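PDB 3D0K: putative poly(3-hydroxybutyrate) depolymerase LpqC from Bordetella parapertussis 12822, which probably hydrolyses the ester bonds of poly(3-hydroxybutyrate) or related esters, as a serine hydrolase of the alpha/beta-hydrolase fold. Local coordinates for residues A[17-22]-A[134-139]; A[117-122]-A[184-189]; A[157-162]-A[201-206]. All coordinates share one frame; numbering follows the deposited sequence.

Overall arrangement
Contact 1 is peripheral, about 28 to 30 Å between centres from the other two and about 21 Å from the centre of the chain. It joins the turns that follow two helices. Its aliphatic L19-I136 pair is buried, with G20 exposed at the margin. Contacts 2 and 3 lie deeper, about 14 and 13 Å from the centre, and use buried residues and aromatic rings. Their centres are about 12 Å apart and their atoms touch. W119 and Y121 of contact 2 pack on S160 of contact 3, so the end of helix 149-160 links the two. Contact 2 joins loops through three aromatic side chains, contact 3 two helix ends through a methyl-on-ring contact and a leucine. No contact has a hydrogen bond between its segments.

Contact 1. Residues A[17-22]-A[134-139]; sequences LELGHA and AEIADC. With SO4 (sulfate ion), chain H.
I136 follows the Schellman motif that closes helix 122-133, and it packs against L19 and G20 just past the end of helix 11-18. E135 provides the positive phi of that motif. Two branches of I136 share the contact. CG2 is anti to the backbone N and lies 4.1 Å from L19 CG. CG1 stands beside the backbone N, with chi1 at -71°, and carries CD1 across to the L19-G20 backbone. There I136 CD1 sits 3.7 Å from L19 O and 3.8 Å from G20 CA. The side chains of L19 and I136 cross at about a right angle. No hydrogen bond crosses the contact; it is van der Waals packing of aliphatic side chains and backbone. The L19 carbonyl beside the methyl still has a partner: L19 O accepts a hydrogen bond from R46. A sulfate, probably from the crystallisation liquor, binds further along the chain. A22 N donates to its O3 at 3.2 Å with an angle of 166°, and only weakly to its O2. I15 of helix 11-18 and I131 of helix 122-133 also touch I136. T44 touches L19 and R46 touches I136, so strand 40-46 of the central sheet lies against the residues that follow both helices.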
loop_
_atom_site.group_PDB
_atom_site.type_symbol
_atom_site.label_atom_id
_atom_site.label_comp_id
_atom_site.label_asym_id
_atom_site.label_seq_id
_atom_site.Cartn_x
_atom_site.Cartn_y
_atom_site.Cartn_z
ATOM N N LEU A 17 -22.280 -10.939 -3.604
ATOM C CA LEU A 17 -22.907 -11.089 -4.930
ATOM C C LEU A 17 -21.938 -10.788 -6.082
ATOM O O LEU A 17 -22.121 -11.285 -7.196
ATOM C CB LEU A 17 -24.084 -10.125 -5.033
ATOM C CG LEU A 17 -25.304 -10.441 -4.155
ATOM C CD1 LEU A 17 -26.331 -9.287 -4.164
ATOM C CD2 LEU A 17 -25.922 -11.735 -4.632
ATOM N N GLU A 18 -20.942 -9.950 -5.825
ATOM C CA GLU A 18 -20.051 -9.462 -6.893
ATOM C C GLU A 18 -18.742 -10.227 -6.966
ATOM O O GLU A 18 -18.109 -10.270 -8.027
ATOM C CB GLU A 18 -19.707 -7.988 -6.675
ATOM C CG GLU A 18 -20.904 -6.997 -6.844
ATOM C CD GLU A 18 -21.061 -6.465 -8.283
ATOM O OE1 GLU A 18 -20.828 -7.253 -9.244
ATOM O OE2 GLU A 18 -21.416 -5.252 -8.442
ATOM N N LEU A 19 -18.318 -10.815 -5.852
ATOM C CA LEU A 19 -16.993 -11.414 -5.788
ATOM C C LEU A 19 -17.094 -12.950 -5.671
ATOM O O LEU A 19 -16.079 -13.642 -5.455
ATOM C CB LEU A 19 -16.243 -10.788 -4.607
ATOM C CG LEU A 19 -14.747 -10.578 -4.660
ATOM C CD1 LEU A 19 -14.335 -10.036 -6.030
ATOM C CD2 LEU A 19 -14.286 -9.654 -3.526
ATOM N N GLY A 20 -18.310 -13.465 -5.822
ATOM C CA GLY A 20 -18.567 -14.899 -5.682
ATOM C C GLY A 20 -18.028 -15.704 -6.853
ATOM O O GLY A 20 -17.677 -16.879 -6.696
ATOM N N HIS A 21 -17.971 -15.071 -8.025
ATOM C CA HIS A 21 -17.557 -15.758 -9.255
ATOM C C HIS A 21 -16.214 -15.286 -9.767
ATOM O O HIS A 21 -15.765 -14.182 -9.448
ATOM C CB HIS A 21 -18.613 -15.639 -10.369
ATOM C CG HIS A 21 -19.079 -14.239 -10.640
ATOM N ND1 HIS A 21 -20.342 -13.961 -11.127
ATOM C CD2 HIS A 21 -18.466 -13.040 -10.484
ATOM C CE1 HIS A 21 -20.479 -12.653 -11.265
ATOM N NE2 HIS A 21 -19.356 -12.071 -10.877
ATOM N N ALA A 22 -15.576 -16.132 -10.568
ATOM C CA ALA A 22 -14.267 -15.796 -11.152
ATOM C C ALA A 22 -14.346 -14.683 -12.173
ATOM O O ALA A 22 -15.389 -14.479 -12.789
ATOM C CB ALA A 22 -13.579 -17.046 -11.757
ATOM N N ALA A 134 -18.777 -11.311 4.083
ATOM C CA ALA A 134 -19.412 -11.856 2.867
ATOM C C ALA A 134 -19.108 -13.340 2.720
ATOM O O ALA A 134 -19.711 -14.018 1.885
ATOM C CB ALA A 134 -18.868 -11.097 1.633
ATOM N N GLU A 135 -18.150 -13.836 3.517
ATOM C CA GLU A 135 -17.667 -15.242 3.491
ATOM C C GLU A 135 -16.961 -15.519 2.160
ATOM O O GLU A 135 -16.938 -16.665 1.687
ATOM C CB GLU A 135 -18.789 -16.280 3.753
ATOM C CG GLU A 135 -19.360 -16.287 5.192
ATOM C CD GLU A 135 -20.377 -17.414 5.417
ATOM O OE1 GLU A 135 -21.516 -17.371 4.857
ATOM O OE2 GLU A 135 -20.049 -18.372 6.147
ATOM N N ILE A 136 -16.426 -14.465 1.546
ATOM C CA ILE A 136 -15.689 -14.606 0.290
ATOM C C ILE A 136 -14.274 -15.123 0.609
ATOM O O ILE A 136 -13.715 -15.969 -0.112
ATOM C CB ILE A 136 -15.682 -13.264 -0.499
ATOM C CG1 ILE A 136 -17.086 -12.953 -1.062
ATOM C CG2 ILE A 136 -14.611 -13.272 -1.603
ATOM C CD1 ILE A 136 -17.640 -13.996 -2.066
ATOM N N ALA A 137 -13.689 -14.613 1.686
ATOM C CA ALA A 137 -12.352 -15.022 2.069
ATOM C C ALA A 137 -12.239 -14.938 3.555
ATOM O O ALA A 137 -12.839 -14.035 4.170
ATOM C CB ALA A 137 -11.294 -14.096 1.397
ATOM N N ASP A 138 -11.474 -15.836 4.180
ATOM C CA ASP A 138 -11.369 -15.674 5.622
ATOM C C ASP A 138 -10.380 -14.599 6.080
ATOM O O ASP A 138 -10.422 -14.205 7.238
ATOM C CB ASP A 138 -11.232 -16.974 6.400
ATOM C CG ASP A 138 -10.175 -17.840 5.871
ATOM O OD1 ASP A 138 -10.426 -19.089 5.798
ATOM O OD2 ASP A 138 -9.101 -17.265 5.532
ATOM N N CYS A 139 -9.563 -14.086 5.154
ATOM C CA CYS A 139 -8.670 -12.948 5.434
ATOM C C CYS A 139 -7.697 -13.218 6.601
ATOM O O CYS A 139 -7.355 -12.317 7.365
ATOM C CB CYS A 139 -9.472 -11.658 5.643
ATOM S SG CYS A 139 -10.362 -11.150 4.168
HETATM S S SO4 H . -16.419 -19.755 -10.675
HETATM O O1 SO4 H . -15.830 -21.023 -11.139
HETATM O O2 SO4 H . -15.453 -19.135 -9.763
HETATM O O3 SO4 H . -16.839 -18.832 -11.747
HETATM O O4 SO4 H . -17.651 -20.074 -9.942
#

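Contact 2. Residues A[117-122]-A[184-189]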
loop_
_atom_site.group_PDB
_atom_site.type_symbol
_atom_site.label_atom_id
_atom_site.label_comp_id
_atom_site.label_asym_id
_atom_site.label_seq_id
_atom_site.Cartn_x
_atom_site.Cartn_y
_atom_site.Cartn_z
ATOM N N ASP A 117 -9.407 6.842 12.298
ATOM C CA ASP A 117 -10.257 5.896 11.595
ATOM C C ASP A 117 -11.058 6.524 10.475
ATOM O O ASP A 117 -11.710 5.832 9.702
ATOM C CB ASP A 117 -11.102 5.010 12.506
ATOM C CG ASP A 117 -11.493 5.658 13.740
ATOM O OD1 ASP A 117 -12.268 6.672 13.693
ATOM O OD2 ASP A 117 -11.035 5.122 14.790
ATOM N N GLY A 118 -10.926 7.837 10.334
ATOM C CA GLY A 118 -11.545 8.542 9.221
ATOM C C GLY A 118 -10.604 8.733 8.038
ATOM O O GLY A 118 -11.017 9.254 6.985
ATOM N N TRP A 119 -9.340 8.369 8.212
ATOM C CA TRP A 119 -8.362 8.580 7.132
ATOM C C TRP A 119 -8.626 7.590 6.006
ATOM O O TRP A 119 -9.217 6.521 6.223
ATOM C CB TRP A 119 -6.899 8.467 7.624
ATOM C CG TRP A 119 -6.480 9.483 8.677
ATOM C CD1 TRP A 119 -7.288 10.368 9.366
ATOM C CD2 TRP A 119 -5.162 9.690 9.157
ATOM N NE1 TRP A 119 -6.527 11.105 10.246
ATOM C CE2 TRP A 119 -5.220 10.720 10.128
ATOM C CE3 TRP A 119 -3.915 9.120 8.842
ATOM C CZ2 TRP A 119 -4.086 11.176 10.794
ATOM C CZ3 TRP A 119 -2.772 9.575 9.524
ATOM C CH2 TRP A 119 -2.874 10.584 10.485
ATOM N N THR A 120 -8.214 7.963 4.790
ATOM C CA THR A 120 -8.411 7.114 3.596
ATOM C C THR A 120 -7.813 5.712 3.876
ATOM O O THR A 120 -8.377 4.688 3.458
ATOM C CB THR A 120 -7.723 7.727 2.359
ATOM O OG1 THR A 120 -7.957 9.137 2.324
ATOM C CG2 THR A 120 -8.259 7.054 1.012
ATOM N N TYR A 121 -6.694 5.664 4.614
ATOM C CA TYR A 121 -5.995 4.386 4.893
ATOM C C TYR A 121 -6.891 3.374 5.598
ATOM O O TYR A 121 -6.718 2.159 5.405
ATOM C CB TYR A 121 -4.789 4.608 5.788
ATOM C CG TYR A 121 -3.856 5.731 5.299
ATOM C CD1 TYR A 121 -3.592 5.888 3.937
ATOM C CD2 TYR A 121 -3.264 6.618 6.214
ATOM C CE1 TYR A 121 -2.766 6.945 3.485
ATOM C CE2 TYR A 121 -2.422 7.653 5.792
ATOM C CZ TYR A 121 -2.194 7.804 4.421
ATOM O OH TYR A 121 -1.312 8.824 4.022
ATOM N N ALA A 122 -7.762 3.874 6.477
ATOM C CA ALA A 122 -8.614 3.029 7.350
ATOM C C ALA A 122 -9.677 2.232 6.572
ATOM O O ALA A 122 -10.267 1.256 7.096
ATOM C CB ALA A 122 -9.309 3.907 8.423
ATOM N N HIS A 184 8.581 16.530 12.733
ATOM C CA HIS A 184 7.921 17.218 11.617
ATOM C C HIS A 184 6.450 16.871 11.608
ATOM O O HIS A 184 6.063 15.760 12.012
ATOM C CB HIS A 184 8.554 16.836 10.275
ATOM C CG HIS A 184 10.041 16.863 10.304
ATOM N ND1 HIS A 184 10.812 15.727 10.158
ATOM C CD2 HIS A 184 10.903 17.878 10.535
ATOM C CE1 HIS A 184 12.087 16.055 10.262
ATOM N NE2 HIS A 184 12.168 17.348 10.501
ATOM N N ARG A 185 5.635 17.841 11.157
ATOM C CA ARG A 185 4.208 17.629 11.013
ATOM C C ARG A 185 3.987 16.664 9.855
ATOM O O ARG A 185 4.694 16.697 8.849
ATOM C CB ARG A 185 3.507 18.946 10.693
ATOM C CG ARG A 185 1.941 18.872 10.629
ATOM C CD ARG A 185 1.362 20.301 10.653
ATOM N NE ARG A 185 1.602 20.866 11.995
ATOM C CZ ARG A 185 0.720 20.776 13.003
ATOM N NH1 ARG A 185 -0.466 20.181 12.787
ATOM N NH2 ARG A 185 0.998 21.296 14.207
ATOM N N PHE A 186 3.011 15.807 10.025
ATOM C CA PHE A 186 2.528 14.984 8.926
ATOM C C PHE A 186 2.161 15.858 7.707
ATOM O O PHE A 186 1.580 16.936 7.874
ATOM C CB PHE A 186 1.368 14.161 9.446
ATOM C CG PHE A 186 0.875 13.127 8.497
ATOM C CD1 PHE A 186 1.429 11.854 8.508
ATOM C CD2 PHE A 186 -0.159 13.423 7.585
ATOM C CE1 PHE A 186 0.977 10.842 7.616
ATOM C CE2 PHE A 186 -0.612 12.435 6.663
ATOM C CZ PHE A 186 -0.066 11.133 6.703
ATOM N N PRO A 187 2.492 15.412 6.471
ATOM C CA PRO A 187 3.034 14.082 6.156
ATOM C C PRO A 187 4.582 13.964 6.207
ATOM O O PRO A 187 5.107 12.886 5.904
ATOM C CB PRO A 187 2.503 13.835 4.756
ATOM C CG PRO A 187 2.478 15.242 4.119
ATOM C CD PRO A 187 2.294 16.228 5.248
ATOM N N GLU A 188 5.307 15.025 6.583
ATOM C CA GLU A 188 6.774 14.900 6.611
ATOM C C GLU A 188 7.232 13.992 7.772
ATOM O O GLU A 188 8.186 13.185 7.618
ATOM C CB GLU A 188 7.511 16.264 6.626
ATOM C CG GLU A 188 9.048 16.002 6.557
ATOM C CD GLU A 188 9.920 17.253 6.630
ATOM O OE1 GLU A 188 11.122 17.152 6.257
ATOM O OE2 GLU A 188 9.424 18.328 7.049
ATOM N N GLY A 189 6.505 14.089 8.895
ATOM C CA GLY A 189 6.765 13.300 10.109
ATOM C C GLY A 189 5.444 12.863 10.705
ATOM O O GLY A 189 4.428 12.907 10.012
#
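F186 meets W119 and Y121 where two loops of the alpha/beta-hydrolase fold come together. One loop leads into helix 122-133, and the other runs from strand 168-172 to helix 197-205. The tight part is small and aromatic. F186 CG is anti to the backbone N (chi1 -172°), which sends the ring across to the other loop with CZ leading. W119 CZ3 is 4.2 Å from F186 CZ. The six-membered ring of W119 and the F186 ring have centroids 5.3 Å apart and planes at 39°, an oblique pairing. Hydrogen bonds to residues outside the two segments hold the W119 and Y121 rings: W119 NE1 donates to R114 O, and Y121 OH bonds to N102 O. Y121 also packs edge-to-face with F153 of helix 149-160. The rings alone span the gap between the two loops, whose nearest CA atoms, of W119 and P187, are 12.7 Å apart. On the solvent side, D117 and R185 are exposed and take no part in the contact. P187, partly exposed, follows a cis peptide bond and folds back on its neighbour. Its CB sits 3.8 Å above the centre of the F186 ring. At the edge of that ring, in its plane, Y121 OH lies 3.8 Å from F186 CZ.

Contact 3. Residues A[157-162]-A[201-206]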
loop_
_atom_site.group_PDB
_atom_site.type_symbol
_atom_site.label_atom_id
_atom_site.label_comp_id
_atom_site.label_asym_id
_atom_site.label_seq_id
_atom_site.Cartn_x
_atom_site.Cartn_y
_atom_site.Cartn_z
ATOM N N LEU A 157 -0.263 4.198 5.938
ATOM C CA LEU A 157 -1.278 3.332 6.518
ATOM C C LEU A 157 -0.657 2.592 7.725
ATOM O O LEU A 157 -1.226 2.552 8.841
ATOM C CB LEU A 157 -1.788 2.361 5.440
ATOM C CG LEU A 157 -2.865 1.336 5.851
ATOM C CD1 LEU A 157 -3.649 0.859 4.644
ATOM C CD2 LEU A 157 -2.347 0.100 6.670
HETATM N N MSE A 158 0.521 2.034 7.504
HETATM C CA MSE A 158 1.258 1.335 8.572
HETATM C C MSE A 158 1.639 2.239 9.734
HETATM O O MSE A 158 1.724 1.754 10.866
HETATM C CB MSE A 158 2.464 0.555 8.021
HETATM C CG MSE A 158 1.996 -0.600 7.042
HETATM SE SE MSE A 158 0.691 -1.833 7.807
HETATM C CE MSE A 158 2.073 -2.801 8.822
ATOM N N SER A 159 1.865 3.532 9.471
ATOM C CA SER A 159 2.185 4.486 10.519
ATOM C C SER A 159 1.001 4.896 11.389
ATOM O O SER A 159 1.184 5.499 12.441
ATOM C CB SER A 159 2.721 5.774 9.881
ATOM O OG SER A 159 3.814 5.480 9.039
ATOM N N SER A 160 -0.204 4.663 10.901
ATOM C CA SER A 160 -1.406 5.269 11.505
ATOM C C SER A 160 -2.511 4.289 11.862
ATOM O O SER A 160 -3.395 4.648 12.634
ATOM C CB SER A 160 -1.977 6.370 10.608
ATOM O OG SER A 160 -2.488 5.788 9.409
ATOM N N GLN A 161 -2.442 3.047 11.361
ATOM C CA GLN A 161 -3.566 2.077 11.488
ATOM C C GLN A 161 -3.177 0.799 12.237
ATOM O O GLN A 161 -1.996 0.428 12.243
ATOM C CB GLN A 161 -4.123 1.689 10.089
ATOM C CG GLN A 161 -4.465 2.912 9.180
ATOM C CD GLN A 161 -5.596 3.750 9.782
ATOM O OE1 GLN A 161 -6.593 3.183 10.280
ATOM N NE2 GLN A 161 -5.429 5.090 9.798
ATOM N N PRO A 162 -4.151 0.133 12.896
ATOM C CA PRO A 162 -3.828 -1.182 13.482
ATOM C C PRO A 162 -3.239 -2.183 12.447
ATOM O O PRO A 162 -3.669 -2.213 11.274
ATOM C CB PRO A 162 -5.181 -1.680 14.034
ATOM C CG PRO A 162 -5.992 -0.399 14.297
ATOM C CD PRO A 162 -5.554 0.548 13.158
ATOM N N ALA A 201 6.218 2.743 17.708
ATOM C CA ALA A 201 6.824 1.468 18.107
ATOM C C ALA A 201 6.262 0.343 17.242
ATOM O O ALA A 201 7.010 -0.502 16.758
ATOM C CB ALA A 201 6.563 1.173 19.596
ATOM N N ARG A 202 4.945 0.332 17.034
ATOM C CA ARG A 202 4.331 -0.735 16.235
ATOM C C ARG A 202 4.792 -0.680 14.776
ATOM O O ARG A 202 5.077 -1.749 14.150
ATOM C CB ARG A 202 2.816 -0.618 16.253
ATOM C CG ARG A 202 2.183 -0.866 17.611
ATOM C CD ARG A 202 0.759 -0.394 17.430
ATOM N NE ARG A 202 0.094 0.140 18.619
ATOM C CZ ARG A 202 -0.143 -0.561 19.722
ATOM N NH1 ARG A 202 0.270 -1.829 19.820
ATOM N NH2 ARG A 202 -0.761 0.022 20.746
ATOM N N LEU A 203 4.885 0.544 14.246
ATOM C CA LEU A 203 5.439 0.738 12.868
ATOM C C LEU A 203 6.819 0.148 12.725
ATOM O O LEU A 203 7.121 -0.617 11.765
ATOM C CB LEU A 203 5.449 2.232 12.509
ATOM C CG LEU A 203 6.169 2.663 11.230
ATOM C CD1 LEU A 203 5.429 2.089 10.000
ATOM C CD2 LEU A 203 6.362 4.169 11.188
ATOM N N LEU A 204 7.721 0.557 13.628
ATOM C CA LEU A 204 9.087 0.073 13.619
ATOM C C LEU A 204 9.254 -1.430 13.741
ATOM O O LEU A 204 10.144 -1.983 13.137
ATOM C CB LEU A 204 9.934 0.802 14.686
ATOM C CG LEU A 204 10.149 2.314 14.466
ATOM C CD1 LEU A 204 10.772 2.965 15.702
ATOM C CD2 LEU A 204 11.030 2.590 13.201
ATOM N N ALA A 205 8.377 -2.090 14.501
ATOM C CA ALA A 205 8.490 -3.521 14.765
ATOM C C ALA A 205 8.058 -4.355 13.569
ATOM O O ALA A 205 8.510 -5.510 13.393
ATOM C CB ALA A 205 7.641 -3.891 15.990
ATOM N N TYR A 206 7.145 -3.793 12.767
ATOM C CA TYR A 206 6.465 -4.577 11.746
ATOM C C TYR A 206 7.475 -4.992 10.668
ATOM O O TYR A 206 8.319 -4.181 10.272
ATOM C CB TYR A 206 5.284 -3.797 11.135
ATOM C CG TYR A 206 4.380 -4.761 10.318
ATOM C CD1 TYR A 206 4.687 -5.067 9.000
ATOM C CD2 TYR A 206 3.262 -5.396 10.905
ATOM C CE1 TYR A 206 3.929 -5.952 8.268
ATOM C CE2 TYR A 206 2.475 -6.293 10.166
ATOM C CZ TYR A 206 2.822 -6.556 8.833
ATOM O OH TYR A 206 2.048 -7.425 8.080
#
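The terminal methyl of M158, a selenomethionine, sits almost squarely on the Y206 ring. M158 CE lies 3.3 Å from the ring centroid and only 10° off the normal, a close CH-pi contact. M158 SE stands behind the methyl, 5.1 Å from the same centroid, so this is a Met-aromatic contact led by the methyl. Bends at chi2 (-54°) and chi3 (-78°) turn the end of the chain onto the ring. Y206 CG, the nearest ring atom, is 3.4 Å from M158 CE. The ring is held at other points too: its OH bonds to F166 O, and H163 meets it edge-to-face. Beside this pair, L203 forks over the last turn of helix 149-160. L203 CD1 is 3.9 Å from M158 CB and 3.8 Å from M158 C, while L203 CD2 lies 3.6 Å from S159 OG. That hydroxyl is bonded to H155 O, one turn back in its own helix. V169 of strand 168-172 touches both M158 and Y206. The arrangement is typical of the alpha/beta-hydrolase fold: helices 149-160 and 197-205 follow the adjacent parallel strands 142-147 and 168-172, and pack side by side near their C-terminal ends.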